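Local coordinates for GrpB family protein (Enterococcus faecalis, PDB 2NRK), which is of unknown function but belongs to the GrpB family, which is grouped with the nucleotidyltransferases, so a related activity is possible but unproven, at residues Ile40-Thr43 / Asn47-Ala50; Leu118-Tyr123 / Thr132-Leu137; Glu64-Leu69 / Tyr78-Glu83. All blocks are in the same frame, centred on the assembly; numbering follows the deposited sequence. Where two conformers were deposited one is given.

Interaction 1. Residues Ile40-Thr43 / Asn47-Ala50; sequences IGST and NLAA
Ser42 and Ala50 meet through their CB atoms, 3.6 Å apart. Leu48 closes in on the same serine from its own side. Its CD2 methyl lies 3.5 Å from Ser42 OG and almost as close to Ser42 CB. Leu48 sets CG anti to its backbone N (chi1 176°), which brings this branch against the serine. Thr43 adds a looser touch, with its CG2 methyl 4.2 Å from Ala50 CB. The CB atom of Thr43 points away from 47-50, and its OG1 is held by His39 NE2.

Both segments lie in the loop between strands 34-40 and 54-60. A Gly-Ser pair after the first strand, here Gly41-Ser42, is consistent with the glycine-serine signature of the nucleotidyltransferase fold. Lys138 of helix 128-142 supplies the polar link from outside. Its NZ bonds to both Ser42 OG and Ala49 O, so one ammonium group spans the two segments. Trp15 packs on Thr43 and Ala50.

No hydrogen bond joins the segments directly. The contact is van der Waals packing of methyl and methylene groups beside one hydroxyl, and the lysine gives Ser42 OG and Ala49 O a shared partner.

Interaction 2. Residues Leu118-Tyr123 / Thr132-Leu137; sequences LAFRNY and TTYGTL
Between residues 118-123 and 132-137, on the successive helices 111-126 and 128-142, the nearest CA atoms are those of Phe120 and Tyr134, 11.9 Å apart, too far for the backbones to touch. The gap is spanned by a single offset edge-to-face aromatic pair. The edge of Phe120 is turned toward the face of Tyr134. The ring centroids are 6.0 Å apart and the planes stand at 83°, almost square to each other.

The closest atoms are Phe120 CZ and Tyr134 CE2, 3.9 Å apart. Seen from the phenylalanine, CE2 lies beyond the ring edge, near the ring plane. Phe120 has CG anti to its backbone N (chi1 -179°), and this extends the ring out from its helix until the far end, CZ, reaches the tyrosine. Tyr134 needs less reach, because its CB already points toward residues 118-123.

Both residues are buried. Helix 157-171 packs against both rings, with Ile163 on Phe120 and Ile160 on Tyr134. Tyr134 OH bonds to Lys156 NZ, and the tyrosine ring also forms a cation-pi pair with Lys138. The pair thus ties together three helices of the C-terminal half.

Another part of helix 111-126 is polar. Arg121 NH1 forms a salt bridge with Glu38 and also bonds to the backbone oxygen of His39. This anchors the helix to strand 34-40. Asn122 fixes the rotation of the same guanidinium group. Its OD1 takes two bonds side-on, from Arg121 NE at 2.9 Å and from Arg121 NH2 at 3.0 Å. The acceptor lies in the guanidinium plane, and Leu118 CD2 rests 3.5 Å above that plane, offset toward its rim.

Interaction 3. Residues Glu64-Leu69 / Tyr78-Glu83; sequences EKVDLL and YEYMGE
Tyr80 and Asp67 meet across a beta-alpha-beta crossover, one on strand 79-80 and the other in the segment before helix 70-75. The crossover links strand 54-60 to the parallel strand 79-80 of the mixed sheet. Two other strands of the sheet lie between these two. Strand 79-80 is the outermost on its side within this chain. Residues 64-68 have helical backbone angles and lead toward helix 70-75.

Tyr80 carries the contact. Its CG is anti to the backbone N (chi1 -169°), and the ring reaches across from the strand so that the hydroxyl arrives at Val66 and Asp67. Tyr80 OH donates a hydrogen bond of 2.6 Å to Asp67 OD1. The carboxylate receives it on the anti side, 23° out of its plane. The aspartate oxygen lies at the edge of the ring, near the ring plane, while the carboxylate and ring planes are 80° apart. The two groups therefore meet almost square to each other.

Asp67 OD1 has a second partner, Arg90 NE, in a salt bridge. The arginine would probably help to keep the aspartate ionised and a strong acceptor. Asp67 N also comes near the hydroxyl, but at an angle too poor for a bond. Phe73 and Gln70 of helix 70-75 pack on the tyrosine, and Phe73 touches Val66 as well.

Val66 is the buried member of the contact. Its CG1 branch makes a van der Waals approach to Tyr80 OH at 3.6 Å. The apolar touch is between Val66 CG1 and Tyr80 CE1, 4.3 Å apart.

From the N terminus, interaction 1 comes first. It closes a short loop between strands 34-40 and 54-60. Interaction 3 follows, closing the connection around helix 70-75 against strand 79-80. Interaction 2 comes last and joins helices 111-126 and 128-142. The three are in series, so none nests in or crosses another. In space, interactions 1 and 2 are neighbours, with centres about 8 Å apart. They touch where Ser42 OG lies 3.3 Å from Tyr134 CE2, so the loop packs on the helices. Interaction 3 stands on the opposite side of the chain's centre, its centre about 26 Å from that of interaction 1 and about 29 Å from that of interaction 2.

Interaction 1. Residues Ile40-Thr43 / Asn47-Ala50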
ATOM      1  N   ILE A  40      10.445   2.109 -11.541  1.00 22.99           N
ATOM      2  CA  ILE A  40       9.312   1.223 -11.760  1.00 24.01           C
ATOM      3  C   ILE A  40       9.267   0.835 -13.234  1.00 23.85           C
ATOM      4  O   ILE A  40      10.158   1.207 -14.029  1.00 24.96           O
ATOM      5  CB  ILE A  40       7.992   1.835 -11.268  1.00 24.14           C
ATOM      6  CG1 ILE A  40       7.703   3.199 -11.935  1.00 24.53           C
ATOM      7  CG2 ILE A  40       7.994   1.931  -9.742  1.00 23.34           C
ATOM      8  CD1 ILE A  40       6.213   3.556 -12.057  1.00 24.13           C
ATOM      9  N   GLY A  41       8.247   0.062 -13.600  1.00 23.47           N
ATOM     10  CA  GLY A  41       8.038  -0.329 -15.003  1.00 22.50           C
ATOM     11  C   GLY A  41       9.041  -1.382 -15.440  1.00 23.11           C
ATOM     12  O   GLY A  41       9.812  -1.862 -14.618  1.00 23.80           O
ATOM     13  N   SER A  42       9.030  -1.723 -16.729  1.00 23.12           N
ATOM     14  CA  SER A  42       9.853  -2.878 -17.152  1.00 23.38           C
ATOM     15  C   SER A  42      11.342  -2.640 -16.991  1.00 23.53           C
ATOM     16  O   SER A  42      12.089  -3.615 -16.735  1.00 23.41           O
ATOM     17  CB  SER A  42       9.513  -3.282 -18.580  1.00 25.72           C
ATOM     18  OG  SER A  42       8.199  -3.817 -18.578  1.00 27.16           O
ATOM     19  N   THR A  43      11.798  -1.384 -17.110  1.00 22.25           N
ATOM     20  CA  THR A  43      13.266  -1.171 -17.010  1.00 23.18           C
ATOM     21  C   THR A  43      13.803  -1.361 -15.580  1.00 22.87           C
ATOM     22  O   THR A  43      15.024  -1.432 -15.379  1.00 23.32           O
ATOM     23  CB  THR A  43      13.758   0.197 -17.591  1.00 23.21           C
ATOM     24  OG1 THR A  43      13.334   1.259 -16.725  1.00 23.09           O
ATOM     25  CG2 THR A  43      13.286   0.405 -19.048  1.00 24.75           C
ATOM     26  N   ASN A  47      16.935  -8.027 -16.239  1.00 25.10           N
ATOM     27  CA  ASN A  47      16.871  -9.043 -17.302  0.50 25.34           C
ATOM     28  C   ASN A  47      15.542  -9.101 -18.076  1.00 25.41           C
ATOM     29  O   ASN A  47      15.338  -9.989 -18.914  1.00 25.90           O
ATOM     30  CB  ASN A  47      17.327 -10.416 -16.787  0.50 26.11           C
ATOM     31  CG  ASN A  47      18.666 -10.349 -16.073  0.50 25.70           C
ATOM     32  OD1 ASN A  47      19.599  -9.678 -16.526  0.50 28.66           O
ATOM     33  ND2 ASN A  47      18.769 -11.044 -14.950  0.50 29.00           N
ATOM     34  N   LEU A  48      14.671  -8.129 -17.845  1.00 23.97           N
ATOM     35  CA  LEU A  48      13.424  -8.060 -18.611  1.00 23.30           C
ATOM     36  C   LEU A  48      13.638  -7.222 -19.871  1.00 23.34           C
ATOM     37  O   LEU A  48      14.111  -6.094 -19.798  1.00 23.44           O
ATOM     38  CB  LEU A  48      12.294  -7.447 -17.757  1.00 23.07           C
ATOM     39  CG  LEU A  48      10.943  -7.226 -18.440  1.00 22.45           C
ATOM     40  CD1 LEU A  48      10.372  -8.509 -19.085  1.00 23.90           C
ATOM     41  CD2 LEU A  48       9.972  -6.639 -17.373  1.00 22.41           C
ATOM     42  N   ALA A  49      13.272  -7.780 -21.030  1.00 24.23           N
ATOM     43  CA  ALA A  49      13.270  -7.015 -22.272  1.00 23.50           C
ATOM     44  C   ALA A  49      12.253  -5.870 -22.170  1.00 23.59           C
ATOM     45  O   ALA A  49      11.172  -6.032 -21.584  1.00 24.11           O
ATOM     46  CB  ALA A  49      12.934  -7.917 -23.460  1.00 23.58           C
ATOM     47  N   ALA A  50      12.573  -4.715 -22.745  1.00 23.66           N
ATOM     48  CA  ALA A  50      11.717  -3.536 -22.553  1.00 24.28           C
ATOM     49  C   ALA A  50      11.998  -2.446 -23.567  1.00 25.09           C
ATOM     50  O   ALA A  50      13.082  -2.370 -24.102  1.00 24.53           O
ATOM     51  CB  ALA A  50      11.949  -2.942 -21.160  1.00 24.42           C
TER

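Interaction 2. Residues Leu118-Tyr123 / Thr132-Leu137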
ATOM      1  N   LEU A 118       4.411  -0.529  -7.591  1.00 23.10           N
ATOM      2  CA  LEU A 118       5.458  -1.199  -6.817  1.00 22.48           C
ATOM      3  C   LEU A 118       5.207  -2.704  -6.745  1.00 22.43           C
ATOM      4  O   LEU A 118       6.146  -3.486  -6.849  1.00 22.01           O
ATOM      5  CB  LEU A 118       5.571  -0.630  -5.383  1.00 23.10           C
ATOM      6  CG  LEU A 118       6.059   0.820  -5.350  1.00 23.66           C
ATOM      7  CD1 LEU A 118       5.918   1.351  -3.890  1.00 25.29           C
ATOM      8  CD2 LEU A 118       7.516   0.922  -5.845  1.00 24.84           C
ATOM      9  N   ALA A 119       3.953  -3.109  -6.542  1.00 22.32           N
ATOM     10  CA  ALA A 119       3.682  -4.541  -6.433  1.00 23.38           C
ATOM     11  C   ALA A 119       4.030  -5.238  -7.743  1.00 22.59           C
ATOM     12  O   ALA A 119       4.632  -6.310  -7.724  1.00 22.79           O
ATOM     13  CB  ALA A 119       2.215  -4.790  -6.047  1.00 24.43           C
ATOM     14  N   PHE A 120       3.639  -4.628  -8.875  1.00 22.51           N
ATOM     15  CA  PHE A 120       3.884  -5.178 -10.223  1.00 22.39           C
ATOM     16  C   PHE A 120       5.380  -5.396 -10.416  1.00 22.23           C
ATOM     17  O   PHE A 120       5.807  -6.496 -10.777  1.00 23.10           O
ATOM     18  CB  PHE A 120       3.342  -4.203 -11.271  1.00 23.27           C
ATOM     19  CG  PHE A 120       3.521  -4.668 -12.695  1.00 22.20           C
ATOM     20  CD1 PHE A 120       2.684  -5.633 -13.248  1.00 26.28           C
ATOM     21  CD2 PHE A 120       4.490  -4.067 -13.490  1.00 25.04           C
ATOM     22  CE1 PHE A 120       2.841  -6.054 -14.618  1.00 25.90           C
ATOM     23  CE2 PHE A 120       4.661  -4.484 -14.836  1.00 25.32           C
ATOM     24  CZ  PHE A 120       3.844  -5.465 -15.383  1.00 26.18           C
ATOM     25  N   ARG A 121       6.172  -4.367 -10.107  1.00 23.14           N
ATOM     26  CA  ARG A 121       7.626  -4.476 -10.202  1.00 22.31           C
ATOM     27  C   ARG A 121       8.174  -5.586  -9.312  1.00 23.16           C
ATOM     28  O   ARG A 121       8.942  -6.462  -9.779  1.00 23.61           O
ATOM     29  CB  ARG A 121       8.284  -3.146  -9.799  1.00 23.13           C
ATOM     30  CG  ARG A 121       9.822  -3.249  -9.813  1.00 22.98           C
ATOM     31  CD  ARG A 121      10.379  -2.048  -9.058  1.00 23.32           C
ATOM     32  NE  ARG A 121      10.185  -2.216  -7.609  1.00 23.94           N
ATOM     33  CZ  ARG A 121      10.501  -1.283  -6.709  1.00 26.88           C
ATOM     34  NH1 ARG A 121      11.042  -0.111  -7.096  1.00 24.74           N
ATOM     35  NH2 ARG A 121      10.279  -1.511  -5.418  1.00 25.76           N
ATOM     36  N   ASN A 122       7.780  -5.565  -8.039  1.00 21.97           N
ATOM     37  CA  ASN A 122       8.355  -6.525  -7.075  1.00 22.43           C
ATOM     38  C   ASN A 122       8.042  -7.952  -7.507  1.00 22.59           C
ATOM     39  O   ASN A 122       8.892  -8.847  -7.422  1.00 24.28           O
ATOM     40  CB  ASN A 122       7.838  -6.227  -5.680  1.00 22.67           C
ATOM     41  CG  ASN A 122       8.349  -4.921  -5.126  1.00 23.16           C
ATOM     42  OD1 ASN A 122       9.204  -4.247  -5.724  1.00 23.91           O
ATOM     43  ND2 ASN A 122       7.828  -4.540  -3.941  1.00 25.50           N
ATOM     44  N   TYR A 123       6.819  -8.161  -7.974  1.00 22.59           N
ATOM     45  CA  TYR A 123       6.366  -9.485  -8.398  1.00 23.16           C
ATOM     46  C   TYR A 123       7.168  -9.975  -9.618  1.00 23.64           C
ATOM     47  O   TYR A 123       7.582 -11.128  -9.671  1.00 23.63           O
ATOM     48  CB  TYR A 123       4.877  -9.394  -8.733  1.00 23.13           C
ATOM     49  CG  TYR A 123       4.203 -10.705  -9.043  1.00 23.79           C
ATOM     50  CD1 TYR A 123       4.076 -11.707  -8.061  1.00 24.27           C
ATOM     51  CD2 TYR A 123       3.665 -10.942 -10.314  1.00 23.37           C
ATOM     52  CE1 TYR A 123       3.435 -12.941  -8.353  1.00 24.09           C
ATOM     53  CE2 TYR A 123       2.976 -12.155 -10.606  1.00 22.50           C
ATOM     54  CZ  TYR A 123       2.881 -13.149  -9.608  1.00 24.18           C
ATOM     55  OH  TYR A 123       2.224 -14.337  -9.863  1.00 25.27           O
ATOM     56  N   THR A 132       9.825 -13.462 -18.162  1.00 22.96           N
ATOM     57  CA  THR A 132      10.182 -13.993 -19.480  1.00 22.14           C
ATOM     58  C   THR A 132       8.958 -14.072 -20.393  1.00 22.91           C
ATOM     59  O   THR A 132       9.043 -13.718 -21.570  1.00 23.17           O
ATOM     60  CB  THR A 132      10.892 -15.336 -19.338  1.00 22.92           C
ATOM     61  OG1 THR A 132      12.112 -15.112 -18.619  1.00 24.78           O
ATOM     62  CG2 THR A 132      11.191 -15.942 -20.716  1.00 24.93           C
ATOM     63  N   THR A 133       7.813 -14.468 -19.836  1.00 22.61           N
ATOM     64  CA  THR A 133       6.559 -14.524 -20.596  1.00 23.69           C
ATOM     65  C   THR A 133       6.216 -13.134 -21.105  1.00 23.05           C
ATOM     66  O   THR A 133       5.857 -12.974 -22.278  1.00 23.62           O
ATOM     67  CB  THR A 133       5.405 -15.115 -19.728  1.00 24.44           C
ATOM     68  OG1 THR A 133       5.734 -16.472 -19.454  1.00 25.51           O
ATOM     69  CG2 THR A 133       4.069 -15.104 -20.479  1.00 24.81           C
ATOM     70  N   TYR A 134       6.368 -12.145 -20.223  1.00 23.25           N
ATOM     71  CA  TYR A 134       6.045 -10.755 -20.522  1.00 22.40           C
ATOM     72  C   TYR A 134       6.991 -10.207 -21.592  1.00 23.62           C
ATOM     73  O   TYR A 134       6.541  -9.612 -22.578  1.00 22.61           O
ATOM     74  CB  TYR A 134       6.182  -9.949 -19.251  1.00 23.22           C
ATOM     75  CG  TYR A 134       5.768  -8.515 -19.363  1.00 22.32           C
ATOM     76  CD1 TYR A 134       4.766  -8.122 -20.233  1.00 25.37           C
ATOM     77  CD2 TYR A 134       6.326  -7.575 -18.502  1.00 24.70           C
ATOM     78  CE1 TYR A 134       4.361  -6.775 -20.295  1.00 23.87           C
ATOM     79  CE2 TYR A 134       5.942  -6.240 -18.550  1.00 23.69           C
ATOM     80  CZ  TYR A 134       4.944  -5.870 -19.441  1.00 25.17           C
ATOM     81  OH  TYR A 134       4.583  -4.549 -19.447  1.00 26.60           O
ATOM     82  N   GLY A 135       8.293 -10.459 -21.431  1.00 23.73           N
ATOM     83  CA  GLY A 135       9.258  -9.995 -22.438  1.00 24.59           C
ATOM     84  C   GLY A 135       9.023 -10.604 -23.808  1.00 25.50           C
ATOM     85  O   GLY A 135       9.122  -9.911 -24.843  1.00 26.13           O
ATOM     86  N   THR A 136       8.686 -11.899 -23.828  1.00 25.18           N
ATOM     87  CA  THR A 136       8.413 -12.620 -25.061  1.00 25.58           C
ATOM     88  C   THR A 136       7.182 -12.022 -25.744  1.00 26.09           C
ATOM     89  O   THR A 136       7.180 -11.830 -26.950  1.00 26.65           O
ATOM     90  CB  THR A 136       8.258 -14.140 -24.798  1.00 26.00           C
ATOM     91  OG1 THR A 136       9.534 -14.654 -24.393  1.00 27.07           O
ATOM     92  CG2 THR A 136       7.810 -14.892 -26.059  1.00 26.57           C
ATOM     93  N   LEU A 137       6.154 -11.725 -24.964  1.00 24.88           N
ATOM     94  CA  LEU A 137       4.954 -11.107 -25.499  1.00 25.26           C
ATOM     95  C   LEU A 137       5.275  -9.752 -26.121  1.00 25.82           C
ATOM     96  O   LEU A 137       4.821  -9.448 -27.217  1.00 26.28           O
ATOM     97  CB  LEU A 137       3.887 -10.962 -24.417  1.00 25.59           C
ATOM     98  CG  LEU A 137       2.650 -10.139 -24.765  1.00 26.23           C
ATOM     99  CD1 LEU A 137       1.928 -10.776 -25.969  1.00 26.86           C
ATOM    100  CD2 LEU A 137       1.772 -10.106 -23.562  1.00 26.79           C
TER

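Interaction 3. Residues Glu64-Leu69 / Tyr78-Glu83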
ATOM      1  N   GLU A  64      -0.546  19.215  -5.275  1.00 29.95           N
ATOM      2  CA  GLU A  64      -0.821  20.531  -5.885  1.00 31.88           C
ATOM      3  C   GLU A  64       0.409  21.421  -5.900  1.00 31.81           C
ATOM      4  O   GLU A  64       0.576  22.261  -6.799  1.00 32.93           O
ATOM      5  CB  GLU A  64      -2.009  21.212  -5.194  1.00 32.99           C
ATOM      6  CG  GLU A  64      -3.279  20.356  -5.249  1.00 38.03           C
ATOM      7  CD  GLU A  64      -4.575  21.169  -5.263  1.00 46.40           C
ATOM      8  OE1 GLU A  64      -4.558  22.386  -4.924  1.00 47.22           O
ATOM      9  OE2 GLU A  64      -5.630  20.573  -5.609  1.00 50.09           O
ATOM     10  N   LYS A  65       1.273  21.244  -4.912  1.00 31.20           N
ATOM     11  CA  LYS A  65       2.552  21.946  -4.847  1.00 31.78           C
ATOM     12  C   LYS A  65       3.492  21.655  -6.030  1.00 30.32           C
ATOM     13  O   LYS A  65       4.400  22.448  -6.339  1.00 30.29           O
ATOM     14  CB  LYS A  65       3.260  21.603  -3.548  1.00 33.34           C
ATOM     15  CG  LYS A  65       2.982  22.605  -2.399  1.00 38.71           C
ATOM     16  CD  LYS A  65       3.740  22.165  -1.144  1.00 44.10           C
ATOM     17  CE  LYS A  65       5.256  22.403  -1.262  1.00 47.79           C
ATOM     18  NZ  LYS A  65       5.944  22.020   0.016  1.00 50.63           N
ATOM     19  N   VAL A  66       3.284  20.520  -6.693  1.00 28.53           N
ATOM     20  CA  VAL A  66       4.151  20.132  -7.808  1.00 26.83           C
ATOM     21  C   VAL A  66       3.895  21.066  -8.996  1.00 26.00           C
ATOM     22  O   VAL A  66       4.795  21.335  -9.790  1.00 24.45           O
ATOM     23  CB  VAL A  66       3.943  18.625  -8.172  1.00 26.66           C
ATOM     24  CG1 VAL A  66       4.723  18.216  -9.435  1.00 26.54           C
ATOM     25  CG2 VAL A  66       4.372  17.755  -6.990  1.00 25.99           C
ATOM     26  N   ASP A  67       2.673  21.568  -9.104  1.00 25.85           N
ATOM     27  CA  ASP A  67       2.348  22.543 -10.157  1.00 26.57           C
ATOM     28  C   ASP A  67       3.218  23.788 -10.140  1.00 26.11           C
ATOM     29  O   ASP A  67       3.471  24.376 -11.193  1.00 26.61           O
ATOM     30  CB  ASP A  67       0.861  22.893 -10.106  1.00 27.19           C
ATOM     31  CG  ASP A  67      -0.014  21.672 -10.360  1.00 29.71           C
ATOM     32  OD1 ASP A  67       0.388  20.781 -11.161  1.00 30.73           O
ATOM     33  OD2 ASP A  67      -1.082  21.579  -9.729  1.00 31.66           O
ATOM     34  N   LEU A  68       3.707  24.176  -8.965  1.00 25.71           N
ATOM     35  CA  LEU A  68       4.588  25.348  -8.857  1.00 25.69           C
ATOM     36  C   LEU A  68       5.909  25.130  -9.584  1.00 24.87           C
ATOM     37  O   LEU A  68       6.628  26.110  -9.865  1.00 23.97           O
ATOM     38  CB  LEU A  68       4.917  25.661  -7.393  1.00 26.34           C
ATOM     39  CG  LEU A  68       3.814  25.892  -6.373  1.00 29.39           C
ATOM     40  CD1 LEU A  68       4.394  26.044  -4.967  1.00 29.44           C
ATOM     41  CD2 LEU A  68       3.047  27.129  -6.763  1.00 29.51           C
ATOM     42  N   LEU A  69       6.224  23.858  -9.867  1.00 23.61           N
ATOM     43  CA  LEU A  69       7.535  23.471 -10.373  1.00 24.09           C
ATOM     44  C   LEU A  69       7.485  23.131 -11.873  1.00 23.84           C
ATOM     45  O   LEU A  69       8.489  22.684 -12.450  1.00 23.43           O
ATOM     46  CB  LEU A  69       8.047  22.260  -9.575  1.00 25.59           C
ATOM     47  CG  LEU A  69       8.293  22.630  -8.101  1.00 27.24           C
ATOM     48  CD1 LEU A  69       8.757  21.380  -7.363  1.00 34.08           C
ATOM     49  CD2 LEU A  69       9.281  23.797  -7.953  1.00 30.25           C
ATOM     50  N   TYR A  78      11.349  18.275 -19.711  1.00 22.97           N
ATOM     51  CA  TYR A  78      10.044  17.629 -19.610  1.00 22.08           C
ATOM     52  C   TYR A  78       8.904  18.418 -20.233  1.00 22.71           C
ATOM     53  O   TYR A  78       8.873  19.663 -20.175  1.00 23.22           O
ATOM     54  CB  TYR A  78       9.697  17.336 -18.140  1.00 21.93           C
ATOM     55  CG  TYR A  78      10.519  16.206 -17.568  1.00 22.60           C
ATOM     56  CD1 TYR A  78      10.221  14.869 -17.897  1.00 22.15           C
ATOM     57  CD2 TYR A  78      11.613  16.473 -16.745  1.00 22.90           C
ATOM     58  CE1 TYR A  78      10.982  13.811 -17.373  1.00 23.70           C
ATOM     59  CE2 TYR A  78      12.393  15.419 -16.236  1.00 22.54           C
ATOM     60  CZ  TYR A  78      12.042  14.102 -16.550  1.00 23.40           C
ATOM     61  OH  TYR A  78      12.806  13.031 -16.083  1.00 25.15           O
ATOM     62  N   GLU A  79       7.971  17.681 -20.840  1.00 23.04           N
ATOM     63  CA  GLU A  79       6.631  18.161 -21.039  1.00 24.10           C
ATOM     64  C   GLU A  79       5.841  17.849 -19.768  1.00 23.88           C
ATOM     65  O   GLU A  79       5.814  16.698 -19.297  1.00 23.52           O
ATOM     66  CB  GLU A  79       5.947  17.414 -22.197  1.00 25.00           C
ATOM     67  CG  GLU A  79       6.291  17.783 -23.578  1.00 31.01           C
ATOM     68  CD  GLU A  79       5.350  17.019 -24.536  1.00 34.50           C
ATOM     69  OE1 GLU A  79       5.640  15.838 -24.822  1.00 38.26           O
ATOM     70  OE2 GLU A  79       4.316  17.585 -24.929  1.00 40.21           O
ATOM     71  N   TYR A  80       5.216  18.880 -19.223  1.00 23.40           N
ATOM     72  CA  TYR A  80       4.471  18.790 -17.981  1.00 23.65           C
ATOM     73  C   TYR A  80       3.016  18.487 -18.319  1.00 23.73           C
ATOM     74  O   TYR A  80       2.291  19.371 -18.781  1.00 23.95           O
ATOM     75  CB  TYR A  80       4.585  20.110 -17.223  1.00 24.07           C
ATOM     76  CG  TYR A  80       4.061  20.017 -15.812  1.00 24.98           C
ATOM     77  CD1 TYR A  80       4.891  19.570 -14.776  1.00 24.26           C
ATOM     78  CD2 TYR A  80       2.755  20.397 -15.505  1.00 26.53           C
ATOM     79  CE1 TYR A  80       4.438  19.485 -13.482  1.00 25.49           C
ATOM     80  CE2 TYR A  80       2.272  20.308 -14.182  1.00 25.60           C
ATOM     81  CZ  TYR A  80       3.128  19.830 -13.196  1.00 24.98           C
ATOM     82  OH  TYR A  80       2.665  19.740 -11.911  1.00 26.69           O
HETATM   83  N   MSE A  81       2.601  17.237 -18.138  1.00 23.80           N
HETATM   84  CA  MSE A  81       1.322  16.785 -18.716  1.00 23.41           C
HETATM   85  C   MSE A  81       0.111  16.863 -17.772  1.00 24.64           C
HETATM   86  O   MSE A  81      -1.020  16.564 -18.193  1.00 24.64           O
HETATM   87  CB  MSE A  81       1.446  15.341 -19.266  1.00 24.45           C
HETATM   88  CG  MSE A  81       2.476  15.090 -20.384  1.00 24.64           C
HETATM   89 SE   MSE A  81       2.264  16.248 -21.856  1.00 34.17          SE
HETATM   90  CE  MSE A  81       0.720  15.458 -22.698  1.00 29.55           C
ATOM     91  N   GLY A  82       0.323  17.289 -16.521  1.00 24.38           N
ATOM     92  CA  GLY A  82      -0.775  17.288 -15.553  1.00 23.97           C
ATOM     93  C   GLY A  82      -1.211  15.877 -15.226  1.00 23.73           C
ATOM     94  O   GLY A  82      -0.392  14.935 -15.252  1.00 24.07           O
ATOM     95  N   GLU A  83      -2.503  15.705 -14.962  1.00 23.91           N
ATOM     96  CA  GLU A  83      -3.016  14.365 -14.647  1.00 23.78           C
ATOM     97  C   GLU A  83      -2.935  13.457 -15.873  1.00 23.70           C
ATOM     98  O   GLU A  83      -2.718  12.245 -15.728  1.00 25.36           O
ATOM     99  CB  GLU A  83      -4.461  14.442 -14.162  1.00 24.31           C
ATOM    100  CG  GLU A  83      -4.613  15.142 -12.810  1.00 24.19           C
ATOM    101  CD  GLU A  83      -6.040  15.076 -12.292  1.00 29.87           C
ATOM    102  OE1 GLU A  83      -6.988  15.084 -13.130  1.00 29.76           O
ATOM    103  OE2 GLU A  83      -6.217  15.059 -11.046  1.00 31.04           O
TER